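Local coordinates for capsid Protein (Unidentified, PDB 4DMI) that probably forms part of the protein shell of a phage known from metagenomic sequences, and assembles in the crystal as a pentamer of identical subunits, at residues Phe69-Thr74 with Leu148-Asn153; Gly89-Arg94 with Val132-Asp137; Ser98-Val103 with Ala155-Gln160. All blocks are in the same frame, centred on the assembly; numbering follows the deposited sequence. Where two conformers were deposited one is given.

The strand pairings give the order of a viral jelly roll: 67-72, 158-167, 83-95 and 133-142 (BIDG) make one sheet, and 74-77, 147-152, 102-107 and 112-121 (CHEF) the other. Contact 2 is a pairing within the first sheet, contact 3 bridges the two sheets, and contact 1 does so where strand 67-72 turns into 74-77. Along the chain contact 2 falls between the segments of contact 1, while contact 3 alternates with both. The centre of contact 3 lies about 8 Å from that of contact 1 and about 10 Å from that of contact 2; the other two are about 13 Å apart. All three touch a neighbouring subunit; contacts 1 and 3 share the sodium ion, which joins subunits within the pentamer.

Contact 1. Residues Phe69-Thr74 with Leu148-Asn153; sequences FDVENT and LQARSN. With NA (sodium ion), chain H.
N73 and S152 meet where the short axes of strands 69-72 and 148-152 approach to 5.9 Å, their N-to-C directions 33° apart. The chain then reverses at N73, whose positive phi (55°) marks the bend, and S152 N donates to T74 O at 3.1 Å. This is the turn between the B and C strands of a jelly roll, one strand in each sheet. On the inner side, V71 CG2 packs on A150 CB at 3.7 Å, and F69 CD2 approaches the same methyl obliquely at 4.2 Å. S152 OG, anti to its own backbone N, accepts from N73 N at 3.0 Å with a nearly straight N-H (169°); its own proton is probably used on V157 O. Further out, one water donates to both N73 OD1 (2.7 Å) and N153 O (2.9 Å), bridging two acceptors that could not bond each other. E72 extends outward to bind sodium through OE2 at 2.0 Å, beside E96 of a neighbouring subunit. The chemistry thus runs from apolar side chains to a buried hydroxyl to a water and a cation, and the metal probably offsets repulsion between the carboxylates gathered from two subunits.

Contact 2. Residues Gly89-Arg94 with Val132-Asp137; sequences GNLSSR and VPVPFD
G89 and F136, then L91 and V134, are antiparallel hydrogen-bonded pairs, each closed by two backbone bonds; the shortest runs from V134 N to L91 O at 2.8 Å, in the carbonyl plane. The ladder continues past the strand end at S93, where S93 N donates to V132 O and V132 N returns to S93 OG at 2.9 Å, the N-H pointing almost straight at the hydroxyl (166°). P133 and P135 occupy the non-hydrogen-bonded positions opposite S92 and N90, where a missing N-H costs no bond across this pairing. CA-H...O contacts take over there, among them P135 CA to G89 O at 3.3 Å. The pairing is that of the D and G strands at one edge of the BIDG sheet of the jelly roll, with strand 158-167 on the other side of D. Ring packing is concentrated on F136: CG sits between the backbone N and carbonyl carbon (chi1 56°), and the ring lies over G89, whose CA is 3.9 Å from the ring centroid, 25° off the normal, a CH-pi contact. L91 and V134 share this face, and L91 CD2 meets F136 CE2 at 3.7 Å, the two side chains roughly perpendicular. Beyond the strand end, V134 CG2 touches S93 CB at 3.5 Å. On the reverse face N90 lies alongside P133, its OD1 reaching P135 CA at 3.2 Å, and packs against V134 of a neighbouring subunit.

Contact 3. Residues Ser98-Val103 with Ala155-Gln160; sequences SGAIAV and AEVRVQ. With NA (sodium ion), chain H.
V157, A102 and V159 interlock across the interior of the jelly roll, joining the start of strand 102-107, in the CHEF sheet, to the start of strand 158-167, in the BIDG sheet. Residues 100-103 and 157-159 run almost parallel, 6° apart. The nearest CA atoms, of A102 and V159, are 5.8 Å apart, and with no backbone bond between the segments the two facing sheets meet through side chains: methyls meet methyls and the backbone of the facing segment. V157 contributes the largest buried surface by dividing its branches. CG1, beside the backbone N and anti to the carbonyl carbon (chi1 -67°), meets A100 CB at 3.7 Å, while V157 CG2, between N and the carbonyl carbon, presses on I101 O at 3.5 Å. A102 CB sits between the valines, 4.0 Å from V157 CG2 and 3.7 Å from V159 CG2, and closes also on R158 O. The same V159 CG2 also rests on V103 N at 3.5 Å. Around these residues L91, S92 and R94 of strand 83-95 and A150 of strand 147-152 continue the packing. At the outer end of the same segments, S98 OG accepts from A100 N in an ST turn. R158 points outward to a salt bridge with D70, and its NE bonds E96 of a neighbouring subunit. That glutamate also binds the sodium ion, to which A155 donates its carbonyl O at 2.3 Å.

Contact 1. Residues Phe69-Thr74 with Leu148-Asn153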
# COMPACT_ATOMS: atom_id res chain seq x y z
N PHE B 69 0.14 24.75 -1.19
CA PHE B 69 -0.81 25.59 -0.47
C PHE B 69 -0.53 25.61 1.04
O PHE B 69 -0.03 24.64 1.61
CB PHE B 69 -2.28 25.21 -0.77
CG PHE B 69 -2.59 23.74 -0.60
CD1 PHE B 69 -2.38 22.85 -1.65
CD2 PHE B 69 -3.05 23.26 0.62
CE1 PHE B 69 -2.64 21.49 -1.49
CE2 PHE B 69 -3.33 21.90 0.79
CZ PHE B 69 -3.12 21.01 -0.26
N ASP B 70 -0.84 26.76 1.64
CA ASP B 70 -0.66 27.01 3.06
C ASP B 70 -1.74 28.04 3.39
O ASP B 70 -1.55 29.25 3.22
CB ASP B 70 0.75 27.56 3.32
CG ASP B 70 1.07 27.70 4.80
OD1 ASP B 70 0.17 27.53 5.64
OD2 ASP B 70 2.24 28.02 5.12
N VAL B 71 -2.89 27.54 3.83
CA VAL B 71 -4.11 28.32 3.86
C VAL B 71 -4.56 28.66 5.27
O VAL B 71 -4.72 27.78 6.11
CB VAL B 71 -5.24 27.55 3.14
CG1 VAL B 71 -6.54 28.35 3.09
CG2 VAL B 71 -4.78 27.14 1.74
N GLU B 72 -4.77 29.96 5.52
CA GLU B 72 -5.13 30.46 6.85
C GLU B 72 -6.16 31.57 6.67
O GLU B 72 -5.90 32.55 5.97
CB GLU B 72 -3.89 31.01 7.56
CG GLU B 72 -4.12 31.47 9.00
CD GLU B 72 -3.05 32.45 9.48
OE1 GLU B 72 -2.79 33.45 8.77
OE2 GLU B 72 -2.46 32.22 10.56
N ASN B 73 -7.33 31.40 7.29
CA ASN B 73 -8.38 32.43 7.30
C ASN B 73 -8.77 32.89 5.88
O ASN B 73 -8.95 34.09 5.62
CB ASN B 73 -7.96 33.61 8.17
CG ASN B 73 -9.14 34.44 8.66
OD1 ASN B 73 -10.29 33.97 8.68
ND2 ASN B 73 -8.87 35.67 9.06
N THR B 74 -8.90 31.93 4.97
CA THR B 74 -9.33 32.20 3.61
C THR B 74 -9.73 30.90 2.92
O THR B 74 -9.51 29.81 3.45
CB THR B 74 -8.22 32.92 2.79
OG1 THR B 74 -8.78 33.46 1.58
CG2 THR B 74 -7.08 31.96 2.46
N LEU B 148 -11.82 22.02 -6.39
CA LEU B 148 -11.18 21.41 -5.22
C LEU B 148 -10.51 22.55 -4.48
O LEU B 148 -9.76 23.33 -5.08
CB LEU B 148 -10.14 20.39 -5.66
CG LEU B 148 -9.23 19.78 -4.60
CD1 LEU B 148 -10.03 18.91 -3.63
CD2 LEU B 148 -8.14 18.99 -5.29
N GLN B 149 -10.78 22.67 -3.18
CA GLN B 149 -10.28 23.82 -2.42
C GLN B 149 -9.86 23.48 -0.99
O GLN B 149 -10.27 22.47 -0.41
CB GLN B 149 -11.33 24.94 -2.42
CG GLN B 149 -12.60 24.58 -1.66
CD GLN B 149 -13.75 25.57 -1.86
OE1 GLN B 149 -13.77 26.33 -2.83
NE2 GLN B 149 -14.70 25.56 -0.94
N ALA B 150 -9.01 24.34 -0.44
CA ALA B 150 -8.62 24.28 0.97
C ALA B 150 -9.27 25.48 1.63
O ALA B 150 -9.23 26.59 1.10
CB ALA B 150 -7.12 24.37 1.08
N ARG B 151 -9.86 25.27 2.79
CA ARG B 151 -10.53 26.36 3.48
C ARG B 151 -10.22 26.35 4.98
O ARG B 151 -10.37 25.33 5.65
CB ARG B 151 -12.04 26.29 3.26
CG ARG B 151 -12.82 27.39 3.95
CD ARG B 151 -14.28 27.40 3.51
NE ARG B 151 -14.98 26.17 3.88
CZ ARG B 151 -15.65 26.01 5.01
NH1 ARG B 151 -15.71 26.99 5.90
NH2 ARG B 151 -16.27 24.86 5.25
N SER B 152 -9.77 27.50 5.48
CA SER B 152 -9.63 27.76 6.90
C SER B 152 -10.47 28.97 7.24
O SER B 152 -10.38 30.00 6.56
CB SER B 152 -8.18 28.05 7.26
OG SER B 152 -8.11 28.80 8.46
N ASN B 153 -11.30 28.88 8.28
CA ASN B 153 -12.20 30.00 8.61
C ASN B 153 -11.68 30.88 9.73
O ASN B 153 -12.40 31.75 10.23
CB ASN B 153 -13.60 29.48 8.97
CG ASN B 153 -13.65 28.87 10.37
OD1 ASN B 153 -12.62 28.53 10.95
ND2 ASN B 153 -14.86 28.74 10.91
NA NA H . -2.22 32.17 12.56
O HOH W 1 -12.05 34.61 10.61
O HOH W 2 -2.69 32.81 14.65
O HOH W 3 -2.60 34.46 12.37

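Contact 2. Residues Gly89-Arg94 with Val132-Asp137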
# COMPACT_ATOMS: atom_id res chain seq x y z
N GLY B 89 -1.38 16.30 2.39
CA GLY B 89 -1.06 17.35 3.33
C GLY B 89 -1.64 17.12 4.71
O GLY B 89 -1.90 15.98 5.08
N ASN B 90 -1.81 18.21 5.45
CA ASN B 90 -2.28 18.14 6.84
C ASN B 90 -3.22 19.28 7.19
O ASN B 90 -3.18 20.36 6.59
CB ASN B 90 -1.10 18.18 7.84
CG ASN B 90 -0.25 16.92 7.79
OD1 ASN B 90 -0.65 15.87 8.28
ND2 ASN B 90 0.94 17.04 7.20
N LEU B 91 -4.07 19.02 8.18
CA LEU B 91 -4.93 20.03 8.77
C LEU B 91 -4.55 20.22 10.22
O LEU B 91 -4.10 19.28 10.89
CB LEU B 91 -6.38 19.54 8.75
CG LEU B 91 -6.91 18.89 7.48
CD1 LEU B 91 -8.28 18.25 7.76
CD2 LEU B 91 -7.03 19.94 6.37
N SER B 92 -4.79 21.41 10.76
CA SER B 92 -4.66 21.63 12.20
C SER B 92 -5.80 20.98 12.97
O SER B 92 -6.94 21.44 12.86
CB SER B 92 -4.74 23.13 12.50
OG SER B 92 -3.74 23.88 11.82
N SER B 93 -5.53 19.97 13.79
CA SER B 93 -6.64 19.39 14.55
C SER B 93 -7.22 20.37 15.55
O SER B 93 -6.52 21.22 16.11
CB SER B 93 -6.24 18.10 15.28
OG SER B 93 -5.53 18.37 16.49
N ARG B 94 -8.54 20.26 15.75
CA ARG B 94 -9.22 20.98 16.81
C ARG B 94 -10.23 20.06 17.48
O ARG B 94 -10.56 18.99 16.94
CB ARG B 94 -9.93 22.24 16.28
CG ARG B 94 -9.01 23.29 15.67
CD ARG B 94 -8.14 23.98 16.72
NE ARG B 94 -8.94 24.74 17.68
CZ ARG B 94 -8.74 26.01 17.98
NH1 ARG B 94 -7.76 26.69 17.41
NH2 ARG B 94 -9.53 26.62 18.86
N VAL B 132 -2.67 18.13 16.88
CA VAL B 132 -1.76 17.37 16.03
C VAL B 132 -2.15 17.61 14.58
O VAL B 132 -3.28 18.02 14.29
CB VAL B 132 -1.82 15.85 16.34
CG1 VAL B 132 -1.28 15.56 17.73
CG2 VAL B 132 -3.26 15.31 16.18
N PRO B 133 -1.22 17.36 13.64
CA PRO B 133 -1.64 17.37 12.24
C PRO B 133 -2.65 16.25 11.97
O PRO B 133 -2.56 15.16 12.55
CB PRO B 133 -0.34 17.07 11.48
CG PRO B 133 0.57 16.38 12.48
CD PRO B 133 0.21 17.03 13.80
N VAL B 134 -3.63 16.54 11.11
CA VAL B 134 -4.54 15.51 10.62
C VAL B 134 -4.20 15.28 9.15
O VAL B 134 -4.47 16.13 8.30
CB VAL B 134 -6.01 15.95 10.74
CG1 VAL B 134 -6.95 14.82 10.30
CG2 VAL B 134 -6.32 16.40 12.17
N PRO B 135 -3.57 14.15 8.85
CA PRO B 135 -3.12 13.97 7.46
C PRO B 135 -4.22 13.58 6.49
O PRO B 135 -5.24 12.98 6.85
CB PRO B 135 -2.08 12.85 7.57
CG PRO B 135 -2.49 12.08 8.83
CD PRO B 135 -3.02 13.13 9.76
N PHE B 136 -4.00 13.93 5.23
CA PHE B 136 -4.84 13.44 4.15
C PHE B 136 -3.97 13.11 2.95
O PHE B 136 -2.89 13.69 2.76
CB PHE B 136 -5.95 14.45 3.78
CG PHE B 136 -5.43 15.82 3.42
CD1 PHE B 136 -4.99 16.09 2.13
CD2 PHE B 136 -5.35 16.82 4.39
CE1 PHE B 136 -4.48 17.36 1.82
CE2 PHE B 136 -4.85 18.08 4.08
CZ PHE B 136 -4.42 18.34 2.79
N ASP B 137 -4.44 12.16 2.14
CA ASP B 137 -3.75 11.73 0.92
C ASP B 137 -4.84 11.19 -0.00
O ASP B 137 -5.28 10.04 0.13
CB ASP B 137 -2.69 10.67 1.26
CG ASP B 137 -1.81 10.31 0.07
OD1 ASP B 137 -2.21 10.55 -1.09
OD2 ASP B 137 -0.70 9.77 0.30

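Contact 3. Residues Ser98-Val103 with Ala155-Gln160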
# COMPACT_ATOMS: atom_id res chain seq x y z
N SER B 98 -15.14 22.74 18.38
CA SER B 98 -14.48 23.99 18.01
C SER B 98 -15.23 24.70 16.90
O SER B 98 -15.93 24.07 16.12
CB SER B 98 -13.05 23.70 17.53
OG SER B 98 -12.36 24.91 17.25
N GLY B 99 -15.06 26.02 16.83
CA GLY B 99 -15.55 26.79 15.70
C GLY B 99 -14.49 27.01 14.63
O GLY B 99 -14.77 27.63 13.61
N ALA B 100 -13.29 26.49 14.86
CA ALA B 100 -12.16 26.71 13.95
C ALA B 100 -12.04 25.58 12.93
O ALA B 100 -11.68 24.46 13.27
CB ALA B 100 -10.85 26.88 14.73
N ILE B 101 -12.37 25.90 11.68
CA ILE B 101 -12.50 24.91 10.62
C ILE B 101 -11.33 24.97 9.66
O ILE B 101 -10.98 26.05 9.18
CB ILE B 101 -13.79 25.18 9.82
CG1 ILE B 101 -15.00 25.06 10.73
CG2 ILE B 101 -13.89 24.24 8.61
CD1 ILE B 101 -16.32 25.45 10.07
N ALA B 102 -10.72 23.82 9.38
CA ALA B 102 -9.66 23.68 8.38
C ALA B 102 -9.94 22.41 7.60
O ALA B 102 -9.85 21.30 8.15
CB ALA B 102 -8.31 23.61 9.05
N VAL B 103 -10.32 22.55 6.34
CA VAL B 103 -10.79 21.41 5.56
C VAL B 103 -10.27 21.40 4.14
O VAL B 103 -9.86 22.44 3.59
CB VAL B 103 -12.34 21.35 5.50
CG1 VAL B 103 -12.94 21.13 6.88
CG2 VAL B 103 -12.92 22.61 4.85
N ALA B 155 -7.81 32.44 11.80
CA ALA B 155 -6.36 32.64 11.77
C ALA B 155 -5.59 31.58 12.56
O ALA B 155 -4.38 31.43 12.37
CB ALA B 155 -6.01 34.03 12.27
N GLU B 156 -6.27 30.85 13.43
CA GLU B 156 -5.61 29.86 14.28
C GLU B 156 -5.42 28.48 13.66
O GLU B 156 -4.71 27.66 14.21
CB GLU B 156 -6.36 29.70 15.61
CG GLU B 156 -6.34 30.95 16.50
CD GLU B 156 -7.01 30.72 17.84
OE1 GLU B 156 -7.55 29.61 18.05
OE2 GLU B 156 -6.99 31.64 18.68
N VAL B 157 -6.07 28.21 12.53
CA VAL B 157 -5.96 26.88 11.92
C VAL B 157 -5.53 26.95 10.46
O VAL B 157 -5.86 27.90 9.76
CB VAL B 157 -7.27 26.07 12.04
CG1 VAL B 157 -7.55 25.73 13.48
CG2 VAL B 157 -8.47 26.82 11.42
N ARG B 158 -4.79 25.94 10.01
CA ARG B 158 -4.27 25.93 8.65
C ARG B 158 -4.56 24.65 7.87
O ARG B 158 -4.80 23.58 8.45
CB ARG B 158 -2.76 26.22 8.63
CG ARG B 158 -2.41 27.63 9.08
CD ARG B 158 -0.96 27.98 8.82
NE ARG B 158 -0.69 29.35 9.25
CZ ARG B 158 -0.22 30.32 8.47
NH1 ARG B 158 0.09 30.07 7.20
NH2 ARG B 158 -0.03 31.53 8.97
N VAL B 159 -4.54 24.77 6.55
CA VAL B 159 -4.57 23.63 5.65
C VAL B 159 -3.30 23.74 4.82
O VAL B 159 -3.12 24.72 4.10
CB VAL B 159 -5.80 23.65 4.71
CG1 VAL B 159 -5.78 22.44 3.77
CG2 VAL B 159 -7.09 23.69 5.53
N GLN B 160 -2.42 22.75 4.93
CA GLN B 160 -1.12 22.79 4.25
C GLN B 160 -0.91 21.54 3.42
O GLN B 160 -1.28 20.45 3.82
CB GLN B 160 0.01 22.93 5.27
CG GLN B 160 -0.07 24.21 6.07
CD GLN B 160 1.01 24.33 7.13
OE1 GLN B 160 1.51 23.32 7.64
NE2 GLN B 160 1.36 25.56 7.47
NA NA H . -2.22 32.17 12.56
O HOH W 2 -2.69 32.81 14.65
O HOH W 3 -2.60 34.46 12.37